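Side-chain contacts in ribonucleoside-diphosphate reductase, alpha chain (Actinobacillus ureae ATCC 25976, PDB 6DQX), which probably reduces ribonucleoside diphosphates to deoxyribonucleotides as the catalytic alpha subunit of a class Id ribonucleotide reductase: residues Asn374-Phe377 with Lys378-Glu382; Lys514-Asp517 with Gln518-Ile522; Gly396-Glu399 with Ile400-Gly403. All coordinates share one frame; numbering follows the deposited sequence.

Along the chain the order is interaction 1, interaction 3, interaction 2. Interaction 1 lies within helix 367-395, over some two and a half turns, and interaction 3 is the loop that follows this helix directly, centres about 25 Å apart. Interaction 2 comes more than a hundred residues later, in the loop from helix 502-513 to strand 524-525, yet its centre lies about 12 Å from that of interaction 1. Those two touch: Tyr515 OH lies 2.5 Å from Asn374 OD1, a probable hydrogen bond. Interactions 2 and 3 stay about 9 Å apart at their nearest atoms. Helix 367-395 thus carries interaction 1, touches interaction 2 part-way along and leads into the more peripheral interaction 3.

Interaction 1: residues Asn374-Phe377 with Lys378-Glu382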
loop_
_atom_site.group_PDB
_atom_site.type_symbol
_atom_site.label_atom_id
_atom_site.label_comp_id
_atom_site.label_asym_id
_atom_site.label_seq_id
_atom_site.Cartn_x
_atom_site.Cartn_y
_atom_site.Cartn_z
ATOM N N ASN A 374 32.192 12.367 29.803
ATOM C CA ASN A 374 32.394 11.096 30.448
ATOM C C ASN A 374 31.605 10.963 31.748
ATOM O O ASN A 374 30.973 9.928 31.997
ATOM C CB ASN A 374 33.891 10.864 30.729
ATOM C CG ASN A 374 34.154 9.499 31.298
ATOM O OD1 ASN A 374 34.076 8.503 30.575
ATOM N ND2 ASN A 374 34.516 9.435 32.589
ATOM N N LEU A 375 31.666 11.996 32.587
ATOM C CA LEU A 375 31.011 11.997 33.891
ATOM C C LEU A 375 29.495 11.851 33.750
ATOM O O LEU A 375 28.877 11.023 34.400
ATOM C CB LEU A 375 31.316 13.303 34.630
ATOM C CG LEU A 375 30.589 13.478 35.962
ATOM C CD1 LEU A 375 30.949 12.358 36.943
ATOM C CD2 LEU A 375 30.902 14.844 36.513
ATOM N N ILE A 376 28.921 12.688 32.913
ATOM C CA ILE A 376 27.462 12.703 32.746
ATOM C C ILE A 376 26.929 11.373 32.238
ATOM O O ILE A 376 25.991 10.784 32.833
ATOM C CB ILE A 376 27.041 13.864 31.826
ATOM C CG1 ILE A 376 27.190 15.177 32.614
ATOM C CG2 ILE A 376 25.607 13.689 31.327
ATOM C CD1 ILE A 376 26.938 16.436 31.822
ATOM N N PHE A 377 27.536 10.879 31.170
ATOM C CA PHE A 377 27.009 9.654 30.540
ATOM C C PHE A 377 27.314 8.394 31.332
ATOM O O PHE A 377 26.504 7.495 31.367
ATOM C CB PHE A 377 27.393 9.625 29.087
ATOM C CG PHE A 377 26.635 10.647 28.306
ATOM C CD1 PHE A 377 25.328 10.383 27.880
ATOM C CD2 PHE A 377 27.163 11.882 28.069
ATOM C CE1 PHE A 377 24.627 11.347 27.198
ATOM C CE2 PHE A 377 26.460 12.856 27.422
ATOM C CZ PHE A 377 25.184 12.572 26.955
ATOM N N LYS A 378 28.436 8.384 32.063
ATOM C CA LYS A 378 28.701 7.314 33.007
ATOM C C LYS A 378 27.653 7.269 34.114
ATOM O O LYS A 378 27.181 6.179 34.516
ATOM C CB LYS A 378 30.132 7.432 33.585
ATOM C CG LYS A 378 30.524 6.265 34.510
ATOM C CD LYS A 378 32.000 6.384 34.931
ATOM C CE LYS A 378 32.474 5.133 35.659
ATOM N NZ LYS A 378 32.053 5.144 37.086
ATOM N N THR A 379 27.324 8.436 34.648
ATOM C CA THR A 379 26.332 8.556 35.715
ATOM C C THR A 379 24.969 8.059 35.237
ATOM O O THR A 379 24.287 7.288 35.922
ATOM C CB THR A 379 26.208 10.007 36.194
ATOM O OG1 THR A 379 27.492 10.477 36.670
ATOM C CG2 THR A 379 25.204 10.148 37.295
ATOM N N LEU A 380 24.591 8.515 34.058
ATOM C CA LEU A 380 23.300 8.052 33.475
ATOM C C LEU A 380 23.237 6.552 33.209
ATOM O O LEU A 380 22.229 5.911 33.519
ATOM C CB LEU A 380 22.975 8.861 32.232
ATOM C CG LEU A 380 22.461 10.271 32.559
ATOM C CD1 LEU A 380 22.341 11.066 31.262
ATOM C CD2 LEU A 380 21.165 10.255 33.347
ATOM N N GLN A 381 24.326 5.971 32.702
ATOM C CA GLN A 381 24.361 4.528 32.451
ATOM C C GLN A 381 24.124 3.754 33.757
ATOM O O GLN A 381 23.348 2.795 33.801
ATOM C CB GLN A 381 25.683 4.109 31.830
ATOM C CG GLN A 381 25.787 2.620 31.523
ATOM C CD GLN A 381 27.188 2.125 31.235
ATOM O OE1 GLN A 381 28.144 2.421 31.985
ATOM N NE2 GLN A 381 27.316 1.296 30.189
ATOM N N GLU A 382 24.789 4.204 34.823
ATOM C CA GLU A 382 24.712 3.493 36.101
ATOM C C GLU A 382 23.334 3.579 36.717
ATOM O O GLU A 382 22.791 2.573 37.205
ATOM C CB GLU A 382 25.771 4.046 37.073
ATOM C CG GLU A 382 27.183 3.659 36.661
ATOM C CD GLU A 382 28.291 4.373 37.439
ATOM O OE1 GLU A 382 27.984 5.260 38.260
ATOM O OE2 GLU A 382 29.492 4.067 37.203
#
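Lys378, Thr379, Leu380 and Gln381 each give their backbone N-H to the carbonyl four residues back, on Asn374, Leu375, Ile376 and Phe377 in turn, with N-to-O distances between 2.9 Å (Leu380 N to Ile376 O) and 3.0 Å (Lys378 N to Asn374 O). The second of these carbonyls has an extra donor. The Thr379 hydroxyl turns back along the helix and bonds Leu375 O, OG1 to O 2.7 Å, while Thr379 N reaches the same oxygen from the opposite face of the carbonyl plane. With OG1 turned away from its own carbonyl carbon and lying beside the backbone N (chi1 -59°), the hydroxyl is brought back toward the carbonyl of Leu375. This is the familiar i to i-4 threonine bond of alpha-helices: it satisfies the hydroxyl locally and places two donors on one oxygen. Leu375 runs alongside the threonine, its CD1 3.9 Å from Thr379 OG1.

One residue further on, and so about 100° round the helix, Ile376 and Leu380 also lie side by side and point the same way, with Ile376 CG2 4.2 Å from Leu380 CD1. The same CG2 lies 4.0 Å above one face of the Phe377 ring, offset toward its rim. This apolar flank packs into the protein: Ile376 meets Phe300 and Trp353, and Leu380 meets Trp303 and Met412.

A different flank carries charge. Lys378 is extended as far as CE, slanting along the helix toward Glu382, and bends at its last torsion (chi4 -81°), bringing NZ to Glu382 OE2 at 2.8 Å in an i to i+4 salt bridge. The ammonium approaches that oxygen on its syn side, 19° out of the carboxylate plane. Both residues are exposed. Asn374, by contrast, directs OD1 to the hydroxyl of Tyr515.

Interaction 2: residues Lys514-Asp517 with Gln518-Ile522; sequences KYID and QGQSI
Ile516 and Gln520 meet on the inside of the bend made by residues 514-522, where the contact is one of packing. At Ile516 CB the side chain divides. The CG2 branch stays close to the backbone ahead, 3.7 Å from Gln518 O and 3.8 Å from Gly519 O. The other branch leads through CG1, placed beside the backbone N (chi1 -66°), to the tip CD1, which rests against the flank of the Gln520 chain: Ile516 CD1 lies 3.8 Å from both Gln520 CG and Gln520 CD, and 4.0 Å from Gln520 NE2. The two side chains cross at about a right angle, so the methyl group presses on the outer half of the glutamine, from CG to NE2, while the amide NE2 bonds Gln513 OE1 and Ala509 O of helix 502-513.

The polar ends of the neighbouring side chains are held by backbone groups from other parts of the chain. Asp517 has CG between its backbone N and carbonyl carbon (chi1 54°), and its carboxylate takes the N-H groups of Leu411 and Met412, one on each oxygen. Gln518, buried, uses both ends of its amide: OE1 accepts from Met279 N and NE2 donates to Leu346 O.

The bend leads from the end of helix 502-513 into strand 524-525 of the barrel sheet, with Tyr515 against helix 367-395 and Ile522 bonded through its backbone to Tyr551 of strand 549-554.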
loop_
_atom_site.group_PDB
_atom_site.type_symbol
_atom_site.label_atom_id
_atom_site.label_comp_id
_atom_site.label_asym_id
_atom_site.label_seq_id
_atom_site.Cartn_x
_atom_site.Cartn_y
_atom_site.Cartn_z
ATOM N N LYS A 514 30.291 4.392 24.676
ATOM C CA LYS A 514 30.485 3.243 25.560
ATOM C C LYS A 514 29.476 3.166 26.700
ATOM O O LYS A 514 29.258 2.080 27.269
ATOM C CB LYS A 514 31.919 3.173 26.117
ATOM C CG LYS A 514 32.252 4.205 27.179
ATOM C CD LYS A 514 33.708 4.090 27.621
ATOM C CE LYS A 514 34.657 4.670 26.588
ATOM N NZ LYS A 514 34.555 6.145 26.459
ATOM N N TYR A 515 28.848 4.299 27.038
ATOM C CA TYR A 515 27.845 4.357 28.089
ATOM C C TYR A 515 26.392 4.287 27.612
ATOM O O TYR A 515 25.484 4.421 28.428
ATOM C CB TYR A 515 28.004 5.668 28.839
ATOM C CG TYR A 515 29.370 5.826 29.426
ATOM C CD1 TYR A 515 29.816 4.936 30.379
ATOM C CD2 TYR A 515 30.218 6.851 29.023
ATOM C CE1 TYR A 515 31.096 5.060 30.938
ATOM C CE2 TYR A 515 31.507 6.971 29.564
ATOM C CZ TYR A 515 31.909 6.092 30.536
ATOM O OH TYR A 515 33.177 6.197 31.091
ATOM N N ILE A 516 26.183 4.086 26.311
ATOM C CA ILE A 516 24.836 4.174 25.696
ATOM C C ILE A 516 24.592 2.859 24.978
ATOM O O ILE A 516 25.314 2.491 24.038
ATOM C CB ILE A 516 24.761 5.360 24.700
ATOM C CG1 ILE A 516 24.910 6.701 25.433
ATOM C CG2 ILE A 516 23.430 5.338 23.923
ATOM C CD1 ILE A 516 25.232 7.866 24.512
ATOM N N ASP A 517 23.592 2.121 25.443
ATOM C CA ASP A 517 23.324 0.810 24.864
ATOM C C ASP A 517 22.613 0.832 23.485
ATOM O O ASP A 517 22.724 -0.142 22.741
ATOM C CB ASP A 517 22.679 -0.162 25.894
ATOM C CG ASP A 517 21.430 0.396 26.564
ATOM O OD1 ASP A 517 20.912 1.443 26.118
ATOM O OD2 ASP A 517 20.941 -0.237 27.546
ATOM N N GLN A 518 21.913 1.909 23.154
ATOM C CA GLN A 518 21.442 2.127 21.790
ATOM C C GLN A 518 22.402 3.095 21.092
ATOM O O GLN A 518 23.642 2.913 21.155
ATOM C CB GLN A 518 19.979 2.566 21.767
ATOM C CG GLN A 518 18.993 1.613 22.451
ATOM C CD GLN A 518 17.581 1.785 21.903
ATOM O OE1 GLN A 518 17.346 1.593 20.705
ATOM N NE2 GLN A 518 16.659 2.205 22.749
ATOM N N GLY A 519 21.868 4.095 20.410
ATOM C CA GLY A 519 22.695 4.981 19.592
ATOM C C GLY A 519 22.448 6.432 19.829
ATOM O O GLY A 519 21.854 6.852 20.859
ATOM N N GLN A 520 22.918 7.236 18.873
ATOM C CA GLN A 520 22.867 8.655 18.998
ATOM C C GLN A 520 22.601 9.316 17.641
ATOM O O GLN A 520 23.267 8.983 16.677
ATOM C CB GLN A 520 24.227 9.214 19.514
ATOM C CG GLN A 520 24.744 8.613 20.795
ATOM C CD GLN A 520 26.132 9.160 21.087
ATOM O OE1 GLN A 520 26.292 10.383 21.256
ATOM N NE2 GLN A 520 27.141 8.297 21.063
ATOM N N SER A 521 21.628 10.228 17.590
ATOM C CA SER A 521 21.353 10.997 16.357
ATOM C C SER A 521 22.341 12.123 16.247
ATOM O O SER A 521 22.233 13.108 16.972
ATOM C CB SER A 521 19.930 11.570 16.361
ATOM O OG SER A 521 19.030 10.527 16.636
ATOM N N ILE A 522 23.309 11.958 15.368
ATOM C CA ILE A 522 24.401 12.875 15.250
ATOM C C ILE A 522 24.356 13.547 13.885
ATOM O O ILE A 522 24.618 12.912 12.848
ATOM C CB ILE A 522 25.742 12.168 15.487
ATOM C CG1 ILE A 522 25.769 11.592 16.911
ATOM C CG2 ILE A 522 26.919 13.100 15.160
ATOM C CD1 ILE A 522 25.809 12.610 18.058
#

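Interaction 3: residues Gly396-Glu399 with Ile400-Gly403; sequences GEPE and ILKG
Glu397 reaches forward over the turn and takes the N-H of Gly403 on OE1, at an N-to-O distance of 2.9 Å. The bond is nearly straight, 168° at the hydrogen, but the donor comes from above the carboxylate, 46° out of its plane. The other oxygen, OE2, accepts from the backbone N of Gly405, so a single carboxylate collects two N-H groups of the chain ahead. On the way there the Glu397 chain passes close to the Leu401 carbonyl, with CD 3.4 Å from Leu401 O. Placing CG beside the backbone N (chi1 -61°) turns the side chain toward residues 401-403, and its extension beyond CG gives it the length to span the turn.

Two backbone bonds close the turn. Pro398 O accepts from Leu401 N at 2.9 Å, a bent bond with the donor above the carbonyl plane. One residue on, Glu399 O receives the N-H of Lys402 at 3.4 Å, a weak bond although well aligned. Pro398 and Leu401 also lie side by side on the buried flank, Pro398 CG 3.9 Å from Leu401 CD1.

Other polar groups find partners beyond the turn. Glu399 OE2 forms a salt bridge with Arg342 NH2 at the end of helix 334-343, Ile400 O accepts from Lys265 NZ, and Gly396 O from Arg407 NH1.

Two glycines supply positive phi, Gly396 where helix 367-395 ends and Gly403 beyond the turn. Between them, in the connection to helix 418-423, residues 398-402 form two overlapping beta turns, the first closed by Leu401 N to Pro398 O and the second by the weaker Lys402 N to Glu399 O, with 3-10 backbone angles at Glu399 and Ile400.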
loop_
_atom_site.group_PDB
_atom_site.type_symbol
_atom_site.label_atom_id
_atom_site.label_comp_id
_atom_site.label_asym_id
_atom_site.label_seq_id
_atom_site.Cartn_x
_atom_site.Cartn_y
_atom_site.Cartn_z
ATOM N N GLY A 396 9.067 -8.263 37.526
ATOM C CA GLY A 396 9.510 -9.436 36.750
ATOM C C GLY A 396 10.317 -9.071 35.498
ATOM O O GLY A 396 10.266 -7.920 35.016
ATOM N N GLU A 397 11.074 -10.055 35.003
ATOM C CA GLU A 397 11.863 -9.939 33.773
ATOM C C GLU A 397 10.949 -10.329 32.625
ATOM O O GLU A 397 10.200 -11.308 32.715
ATOM C CB GLU A 397 13.083 -10.881 33.792
ATOM C CG GLU A 397 14.071 -10.629 34.915
ATOM C CD GLU A 397 14.984 -11.809 35.213
ATOM O OE1 GLU A 397 14.562 -12.978 35.070
ATOM O OE2 GLU A 397 16.149 -11.570 35.601
ATOM N N PRO A 398 11.000 -9.579 31.520
ATOM C CA PRO A 398 10.255 -10.056 30.368
ATOM C C PRO A 398 10.988 -11.262 29.730
ATOM O O PRO A 398 12.142 -11.543 30.063
ATOM C CB PRO A 398 10.250 -8.832 29.433
ATOM C CG PRO A 398 11.523 -8.137 29.757
ATOM C CD PRO A 398 11.756 -8.346 31.235
ATOM N N GLU A 399 10.329 -11.926 28.801
ATOM C CA GLU A 399 10.806 -13.217 28.254
ATOM C C GLU A 399 12.245 -13.211 27.738
ATOM O O GLU A 399 12.987 -14.129 28.014
ATOM C CB GLU A 399 9.838 -13.698 27.158
ATOM C CG GLU A 399 10.158 -15.053 26.522
ATOM C CD GLU A 399 9.281 -15.357 25.313
ATOM O OE1 GLU A 399 8.100 -14.952 25.305
ATOM O OE2 GLU A 399 9.783 -16.001 24.357
ATOM N N ILE A 400 12.639 -12.178 26.976
ATOM C CA ILE A 400 13.983 -12.107 26.423
ATOM C C ILE A 400 15.053 -11.989 27.508
ATOM O O ILE A 400 16.172 -12.433 27.332
ATOM C CB ILE A 400 14.068 -10.910 25.395
ATOM C CG1 ILE A 400 13.437 -11.338 24.068
ATOM C CG2 ILE A 400 15.460 -10.369 25.199
ATOM C CD1 ILE A 400 14.008 -12.602 23.430
ATOM N N LEU A 401 14.703 -11.399 28.641
ATOM C CA LEU A 401 15.628 -11.183 29.731
ATOM C C LEU A 401 15.515 -12.164 30.918
ATOM O O LEU A 401 16.065 -11.885 31.981
ATOM C CB LEU A 401 15.454 -9.751 30.246
ATOM C CG LEU A 401 15.936 -8.667 29.273
ATOM C CD1 LEU A 401 15.374 -7.308 29.677
ATOM C CD2 LEU A 401 17.442 -8.660 29.210
ATOM N N LYS A 402 14.805 -13.282 30.760
ATOM C CA LYS A 402 14.732 -14.268 31.855
ATOM C C LYS A 402 16.156 -14.656 32.249
ATOM O O LYS A 402 16.945 -15.102 31.402
ATOM C CB LYS A 402 13.925 -15.495 31.437
ATOM C CG LYS A 402 13.683 -16.487 32.562
ATOM C CD LYS A 402 12.666 -17.535 32.131
ATOM C CE LYS A 402 12.757 -18.791 32.978
ATOM N NZ LYS A 402 12.006 -19.875 32.308
ATOM N N GLY A 403 16.490 -14.438 33.523
ATOM C CA GLY A 403 17.814 -14.749 34.074
ATOM C C GLY A 403 18.872 -13.680 33.903
ATOM O O GLY A 403 19.994 -13.849 34.378
#